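Local structure of CEL44C (Paenibacillus polymyxa, 2YIH) at residues 453-464 against 499-509. The protein hydrolyses xyloglucan and the beta-1,4-glucan chain of cellulose, the part described here being its family 44 glycoside hydrolase catalytic module. The protein carries 8 engineered substitutions. Numbering follows the deposited sequence. Where two conformers were deposited one is given.
Sequences NKSMDSAFDAQF and NRFTYTVPPLT
Strands 460-464 and 500-505 run antiparallel, their axes 4.5 Å apart at 155°, with F460/V505, A462/Y503 and F464/F501 as hydrogen-bonded pairs and D461/T504 and Q463/T502 as non-hydrogen-bonded ones. They belong to the beta-domain beside the TIM barrel, far from the glycan and calcium sites; 500-505 is an edge strand of the sheet, while strand 9-22 flanks 460-464 across its other edge. F460, A462, F464, F501, Y503 and V505 share the inner face, which strands 487-493 and 509-516 help to cover. The F464 and F501 rings are nearly parallel, 13° between planes, but strongly displaced. F464 CB instead sits over the F501 face, 4.0 Å from the ring centroid, a CH-pi contact. F501 CG lies between its backbone N and carbonyl carbon (chi1 72°), a setting that turns the ring toward F464, one face against its CB. F460 and V505 extend alongside each other, F460 CE1 3.6 Å from V505 CG2. On the other face the T504 hydroxyl donates to D461 OD1 at 2.7 Å, approaching from above the carboxylate plane. Ahead of strand 460-464, N453 braces the 455-458 turn and ties it to V505: its OD1 accepts from S455 N in an Asx turn, and its ND2 donates to S458 O and V505 O, both near the amide plane. An alanine in place of N453 would remove all three bonds, and the 455-458 turn would probably be less firmly held against V505. L508, with positive phi, and T509 both face N453, consistent with a G1 beta bulge, and L508 CG lies 3.4 Å from S455 O. V505 O is gripped twice, by N453 ND2 at 3.0 Å and F460 N at 3.1 Å, from opposite faces of its carbonyl plane.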
ATOM      1  N   ASN A 453      -4.602   4.362 -23.090  1.00 10.21           N
ATOM      2  CA  ASN A 453      -3.795   5.211 -23.955  1.00 11.53           C
ATOM      3  C   ASN A 453      -3.256   6.405 -23.167  1.00 11.57           C
ATOM      4  O   ASN A 453      -4.045   7.256 -22.695  1.00 11.64           O
ATOM      5  CB  ASN A 453      -4.680   5.702 -25.123  1.00 11.58           C
ATOM      6  CG  ASN A 453      -3.887   6.453 -26.190  1.00 11.94           C
ATOM      7  OD1 ASN A 453      -2.754   6.861 -25.973  1.00 11.25           O
ATOM      8  ND2 ASN A 453      -4.536   6.705 -27.320  1.00 12.69           N
ATOM      9  N   LYS A 454      -1.927   6.437 -23.011  1.00 12.16           N
ATOM     10  CA  LYS A 454      -1.213   7.474 -22.257  0.50 12.24           C
ATOM     11  C   LYS A 454      -0.866   8.687 -23.131  1.00 12.79           C
ATOM     12  O   LYS A 454      -0.369   9.709 -22.630  1.00 12.50           O
ATOM     13  CB  LYS A 454       0.084   6.900 -21.671  0.50 12.02           C
ATOM     14  CG  LYS A 454      -0.131   5.770 -20.648  0.50 11.75           C
ATOM     15  CD  LYS A 454       1.183   5.151 -20.198  0.50 11.68           C
ATOM     16  CE  LYS A 454       1.628   4.050 -21.143  0.50 11.64           C
ATOM     17  NZ  LYS A 454       2.975   3.554 -20.779  0.50 11.50           N
ATOM     18  N   SER A 455      -1.084   8.570 -24.443  1.00 14.08           N
ATOM     19  CA  SER A 455      -0.833   9.725 -25.326  1.00 13.82           C
ATOM     20  C   SER A 455      -1.767  10.871 -24.981  1.00 15.22           C
ATOM     21  O   SER A 455      -2.968  10.672 -24.764  1.00 12.50           O
ATOM     22  CB  SER A 455      -1.028   9.385 -26.802  1.00 14.29           C
ATOM     23  OG  SER A 455      -0.848  10.584 -27.590  1.00 14.92           O
ATOM     24  N   MET A 456      -1.216  12.083 -24.971  1.00 16.20           N
ATOM     25  CA  MET A 456      -2.050  13.248 -24.713  0.50 18.48           C
ATOM     26  C   MET A 456      -2.770  13.709 -25.971  1.00 19.65           C
ATOM     27  O   MET A 456      -3.756  14.442 -25.881  1.00 20.72           O
ATOM     28  CB  MET A 456      -1.224  14.397 -24.138  0.50 18.95           C
ATOM     29  CG  MET A 456      -0.681  14.113 -22.758  0.50 19.29           C
ATOM     30  SD  MET A 456      -0.124  15.623 -21.973  0.50 21.11           S
ATOM     31  CE  MET A 456      -1.706  16.365 -21.577  0.50 19.88           C
ATOM     32  N   ASP A 457      -2.316  13.247 -27.140  1.00 20.10           N
ATOM     33  CA  ASP A 457      -2.673  13.829 -28.452  0.50 21.81           C
ATOM     34  C   ASP A 457      -3.304  12.838 -29.444  1.00 22.12           C
ATOM     35  O   ASP A 457      -4.059  13.227 -30.349  1.00 23.79           O
ATOM     36  CB  ASP A 457      -1.421  14.384 -29.132  0.50 21.78           C
ATOM     37  CG  ASP A 457      -0.692  15.396 -28.286  0.50 22.72           C
ATOM     38  OD1 ASP A 457      -1.345  16.331 -27.798  0.50 24.17           O
ATOM     39  OD2 ASP A 457       0.548  15.279 -28.147  0.50 24.00           O
ATOM     40  N   SER A 458      -2.874  11.582 -29.369  1.00 21.09           N
ATOM     41  CA  SER A 458      -3.151  10.663 -30.480  1.00 20.64           C
ATOM     42  C   SER A 458      -3.895   9.394 -30.068  1.00 19.95           C
ATOM     43  O   SER A 458      -3.386   8.629 -29.257  1.00 18.77           O
ATOM     44  CB  SER A 458      -1.844  10.297 -31.200  1.00 23.33           C
ATOM     45  OG  SER A 458      -1.095  11.470 -31.537  1.00 26.29           O
ATOM     46  N   ALA A 459      -5.045   9.137 -30.698  1.00 17.79           N
ATOM     47  CA  ALA A 459      -5.746   7.859 -30.543  1.00 17.94           C
ATOM     48  C   ALA A 459      -4.887   6.773 -31.160  1.00 16.88           C
ATOM     49  O   ALA A 459      -4.019   7.060 -31.990  1.00 17.48           O
ATOM     50  CB  ALA A 459      -7.099   7.897 -31.237  1.00 17.79           C
ATOM     51  N   PHE A 460      -5.148   5.525 -30.786  1.00 16.23           N
ATOM     52  CA  PHE A 460      -4.665   4.395 -31.578  1.00 16.20           C
ATOM     53  C   PHE A 460      -5.767   3.366 -31.772  1.00 16.69           C
ATOM     54  O   PHE A 460      -6.675   3.237 -30.945  1.00 15.44           O
ATOM     55  CB  PHE A 460      -3.397   3.746 -30.985  1.00 15.47           C
ATOM     56  CG  PHE A 460      -3.527   3.309 -29.536  1.00 15.96           C
ATOM     57  CD1 PHE A 460      -4.219   2.142 -29.196  1.00 15.24           C
ATOM     58  CD2 PHE A 460      -2.843   3.991 -28.542  1.00 15.60           C
ATOM     59  CE1 PHE A 460      -4.318   1.725 -27.856  1.00 15.55           C
ATOM     60  CE2 PHE A 460      -2.895   3.558 -27.219  1.00 15.33           C
ATOM     61  CZ  PHE A 460      -3.621   2.440 -26.871  1.00 15.99           C
ATOM     62  N   ASP A 461      -5.640   2.559 -32.820  1.00 17.86           N
ATOM     63  CA  ASP A 461      -6.510   1.400 -32.971  1.00 18.31           C
ATOM     64  C   ASP A 461      -5.743   0.224 -32.371  1.00 18.23           C
ATOM     65  O   ASP A 461      -4.656  -0.099 -32.834  1.00 17.92           O
ATOM     66  CB  ASP A 461      -6.785   1.118 -34.461  1.00 20.25           C
ATOM     67  CG  ASP A 461      -7.819   2.062 -35.065  1.00 22.96           C
ATOM     68  OD1 ASP A 461      -8.441   2.874 -34.336  1.00 24.11           O
ATOM     69  OD2 ASP A 461      -7.981   2.027 -36.306  1.00 24.73           O
ATOM     70  N   ALA A 462      -6.287  -0.390 -31.321  1.00 17.74           N
ATOM     71  CA  ALA A 462      -5.648  -1.561 -30.721  1.00 17.98           C
ATOM     72  C   ALA A 462      -6.188  -2.793 -31.417  1.00 18.08           C
ATOM     73  O   ALA A 462      -7.389  -3.044 -31.383  1.00 18.71           O
ATOM     74  CB  ALA A 462      -5.955  -1.628 -29.209  1.00 17.25           C
ATOM     75  N   GLN A 463      -5.297  -3.562 -32.039  1.00 17.31           N
ATOM     76  CA  GLN A 463      -5.659  -4.798 -32.700  1.00 17.71           C
ATOM     77  C   GLN A 463      -5.327  -5.929 -31.732  1.00 15.84           C
ATOM     78  O   GLN A 463      -4.148  -6.169 -31.459  1.00 15.46           O
ATOM     79  CB  GLN A 463      -4.797  -4.934 -33.964  1.00 18.70           C
ATOM     80  CG  GLN A 463      -4.916  -6.243 -34.700  1.00 21.34           C
ATOM     81  CD  GLN A 463      -4.088  -6.241 -35.969  0.20 20.24           C
ATOM     82  OE1 GLN A 463      -3.723  -7.295 -36.487  0.10 20.53           O
ATOM     83  NE2 GLN A 463      -3.759  -5.046 -36.457  0.50 20.51           N
ATOM     84  N   PHE A 464      -6.354  -6.552 -31.167  1.00 16.21           N
ATOM     85  CA  PHE A 464      -6.165  -7.618 -30.172  1.00 16.72           C
ATOM     86  C   PHE A 464      -6.138  -8.992 -30.839  1.00 17.32           C
ATOM     87  O   PHE A 464      -6.980  -9.288 -31.690  1.00 17.71           O
ATOM     88  CB  PHE A 464      -7.291  -7.621 -29.151  1.00 16.74           C
ATOM     89  CG  PHE A 464      -7.291  -6.430 -28.243  1.00 17.70           C
ATOM     90  CD1 PHE A 464      -7.953  -5.265 -28.620  1.00 18.60           C
ATOM     91  CD2 PHE A 464      -6.648  -6.480 -27.003  1.00 18.13           C
ATOM     92  CE1 PHE A 464      -7.985  -4.164 -27.762  1.00 19.21           C
ATOM     93  CE2 PHE A 464      -6.686  -5.372 -26.134  1.00 18.39           C
ATOM     94  CZ  PHE A 464      -7.339  -4.221 -26.532  1.00 18.87           C
ATOM     95  N   ASN A 499     -11.048 -14.920 -32.927  1.00 24.61           N
ATOM     96  CA  ASN A 499     -10.415 -14.384 -31.697  1.00 23.43           C
ATOM     97  C   ASN A 499      -9.482 -13.175 -31.952  1.00 22.42           C
ATOM     98  O   ASN A 499      -8.431 -13.007 -31.313  1.00 23.39           O
ATOM     99  CB  ASN A 499      -9.698 -15.508 -30.921  1.00 22.70           C
ATOM    100  CG  ASN A 499     -10.602 -16.216 -29.925  1.00 23.15           C
ATOM    101  OD1 ASN A 499     -11.769 -15.855 -29.745  1.00 20.69           O
ATOM    102  ND2 ASN A 499     -10.054 -17.249 -29.259  1.00 25.25           N
ATOM    103  N   ARG A 500      -9.857 -12.353 -32.924  1.00 21.36           N
ATOM    104  CA  ARG A 500      -9.182 -11.083 -33.142  1.00 19.65           C
ATOM    105  C   ARG A 500     -10.233  -9.994 -33.237  1.00 20.24           C
ATOM    106  O   ARG A 500     -11.307 -10.191 -33.819  1.00 20.56           O
ATOM    107  CB  ARG A 500      -8.342 -11.120 -34.424  1.00 20.10           C
ATOM    108  CG  ARG A 500      -7.235 -12.166 -34.419  0.50 19.78           C
ATOM    109  CD  ARG A 500      -6.601 -12.267 -35.795  0.20 19.43           C
ATOM    110  NE  ARG A 500      -6.225 -10.955 -36.315  0.20 19.65           N
ATOM    111  CZ  ARG A 500      -4.975 -10.579 -36.561  0.20 19.64           C
ATOM    112  NH1 ARG A 500      -3.974 -11.418 -36.344  0.20 19.68           N
ATOM    113  NH2 ARG A 500      -4.729  -9.368 -37.041  0.20 19.49           N
ATOM    114  N   PHE A 501      -9.947  -8.843 -32.641  1.00 18.39           N
ATOM    115  CA  PHE A 501     -10.845  -7.688 -32.817  1.00 18.74           C
ATOM    116  C   PHE A 501     -10.048  -6.414 -32.681  1.00 17.10           C
ATOM    117  O   PHE A 501      -8.898  -6.442 -32.208  1.00 17.03           O
ATOM    118  CB  PHE A 501     -12.029  -7.728 -31.840  1.00 17.48           C
ATOM    119  CG  PHE A 501     -11.651  -7.428 -30.418  1.00 17.90           C
ATOM    120  CD1 PHE A 501     -11.177  -8.428 -29.584  1.00 17.83           C
ATOM    121  CD2 PHE A 501     -11.732  -6.121 -29.917  1.00 17.55           C
ATOM    122  CE1 PHE A 501     -10.798  -8.153 -28.260  1.00 17.42           C
ATOM    123  CE2 PHE A 501     -11.307  -5.831 -28.619  1.00 16.96           C
ATOM    124  CZ  PHE A 501     -10.868  -6.856 -27.785  1.00 17.59           C
ATOM    125  N   THR A 502     -10.618  -5.310 -33.164  1.00 17.22           N
ATOM    126  CA  THR A 502      -9.958  -4.024 -33.063  1.00 17.17           C
ATOM    127  C   THR A 502     -10.876  -3.085 -32.279  1.00 16.77           C
ATOM    128  O   THR A 502     -12.102  -3.175 -32.389  1.00 18.83           O
ATOM    129  CB  THR A 502      -9.638  -3.413 -34.459  1.00 18.58           C
ATOM    130  OG1 THR A 502      -8.738  -4.287 -35.162  1.00 18.95           O
ATOM    131  CG2 THR A 502      -8.928  -2.073 -34.312  1.00 18.50           C
ATOM    132  N   TYR A 503     -10.273  -2.238 -31.459  1.00 15.51           N
ATOM    133  CA  TYR A 503     -11.041  -1.237 -30.708  1.00 15.22           C
ATOM    134  C   TYR A 503     -10.202   0.021 -30.649  1.00 14.55           C
ATOM    135  O   TYR A 503      -9.009  -0.045 -30.390  1.00 15.41           O
ATOM    136  CB  TYR A 503     -11.348  -1.745 -29.286  1.00 15.55           C
ATOM    137  CG  TYR A 503     -12.566  -1.108 -28.671  1.00 16.07           C
ATOM    138  CD1 TYR A 503     -13.837  -1.534 -29.011  1.00 15.90           C
ATOM    139  CD2 TYR A 503     -12.450   0.004 -27.826  1.00 17.72           C
ATOM    140  CE1 TYR A 503     -14.971  -0.953 -28.450  1.00 16.94           C
ATOM    141  CE2 TYR A 503     -13.569   0.599 -27.268  1.00 17.02           C
ATOM    142  CZ  TYR A 503     -14.829   0.116 -27.566  1.00 16.94           C
ATOM    143  OH  TYR A 503     -15.971   0.692 -27.021  1.00 17.59           O
ATOM    144  N   THR A 504     -10.812   1.179 -30.896  1.00 13.66           N
ATOM    145  CA  THR A 504     -10.048   2.418 -30.897  1.00 13.38           C
ATOM    146  C   THR A 504      -9.972   2.918 -29.450  1.00 13.14           C
ATOM    147  O   THR A 504     -10.990   3.021 -28.783  1.00 13.69           O
ATOM    148  CB  THR A 504     -10.728   3.488 -31.793  1.00 13.03           C
ATOM    149  OG1 THR A 504     -10.837   2.975 -33.144  1.00 12.75           O
ATOM    150  CG2 THR A 504      -9.917   4.786 -31.812  1.00 13.12           C
ATOM    151  N   VAL A 505      -8.775   3.292 -29.015  1.00 13.00           N
ATOM    152  CA  VAL A 505      -8.596   3.922 -27.695  1.00 12.86           C
ATOM    153  C   VAL A 505      -8.188   5.383 -27.897  1.00 12.40           C
ATOM    154  O   VAL A 505      -7.107   5.677 -28.356  1.00 13.21           O
ATOM    155  CB  VAL A 505      -7.535   3.174 -26.860  1.00 12.48           C
ATOM    156  CG1 VAL A 505      -7.538   3.702 -25.406  1.00 13.01           C
ATOM    157  CG2 VAL A 505      -7.820   1.642 -26.892  1.00 12.30           C
ATOM    158  N   PRO A 506      -9.081   6.317 -27.569  1.00 13.12           N
ATOM    159  CA  PRO A 506      -8.746   7.738 -27.706  1.00 13.64           C
ATOM    160  C   PRO A 506      -7.620   8.125 -26.749  1.00 13.46           C
ATOM    161  O   PRO A 506      -7.319   7.354 -25.824  1.00 12.24           O
ATOM    162  CB  PRO A 506     -10.051   8.446 -27.269  1.00 13.30           C
ATOM    163  CG  PRO A 506     -11.093   7.463 -27.494  1.00 14.07           C
ATOM    164  CD  PRO A 506     -10.466   6.125 -27.139  1.00 13.15           C
ATOM    165  N   PRO A 507      -7.022   9.308 -26.936  1.00 13.67           N
ATOM    166  CA  PRO A 507      -5.982   9.750 -26.013  1.00 13.39           C
ATOM    167  C   PRO A 507      -6.539   9.807 -24.580  1.00 12.73           C
ATOM    168  O   PRO A 507      -7.736  10.067 -24.377  1.00 12.96           O
ATOM    169  CB  PRO A 507      -5.705  11.192 -26.479  1.00 14.81           C
ATOM    170  CG  PRO A 507      -6.233  11.251 -27.878  1.00 15.20           C
ATOM    171  CD  PRO A 507      -7.404  10.383 -27.878  1.00 14.60           C
ATOM    172  N   LEU A 508      -5.658   9.601 -23.601  1.00 12.04           N
ATOM    173  CA  LEU A 508      -6.027   9.781 -22.187  1.00 11.27           C
ATOM    174  C   LEU A 508      -7.328   9.057 -21.849  1.00 10.75           C
ATOM    175  O   LEU A 508      -8.225   9.628 -21.242  1.00 11.88           O
ATOM    176  CB  LEU A 508      -6.122  11.278 -21.866  1.00 11.13           C
ATOM    177  CG  LEU A 508      -4.801  12.013 -22.178  1.00 11.72           C
ATOM    178  CD1 LEU A 508      -4.893  13.549 -21.981  1.00 11.63           C
ATOM    179  CD2 LEU A 508      -3.625  11.452 -21.379  1.00 11.58           C
ATOM    180  N   THR A 509      -7.425   7.775 -22.210  1.00 10.24           N
ATOM    181  CA  THR A 509      -8.638   6.964 -21.942  1.00 10.02           C
ATOM    182  C   THR A 509      -8.222   5.596 -21.394  1.00  9.76           C
ATOM    183  O   THR A 509      -7.201   5.051 -21.820  1.00  9.79           O
ATOM    184  CB  THR A 509      -9.437   6.736 -23.235  1.00 10.27           C
ATOM    185  OG1 THR A 509      -9.780   8.011 -23.783  1.00 10.85           O
ATOM    186  CG2 THR A 509     -10.695   5.943 -23.014  1.00 10.71           C
TER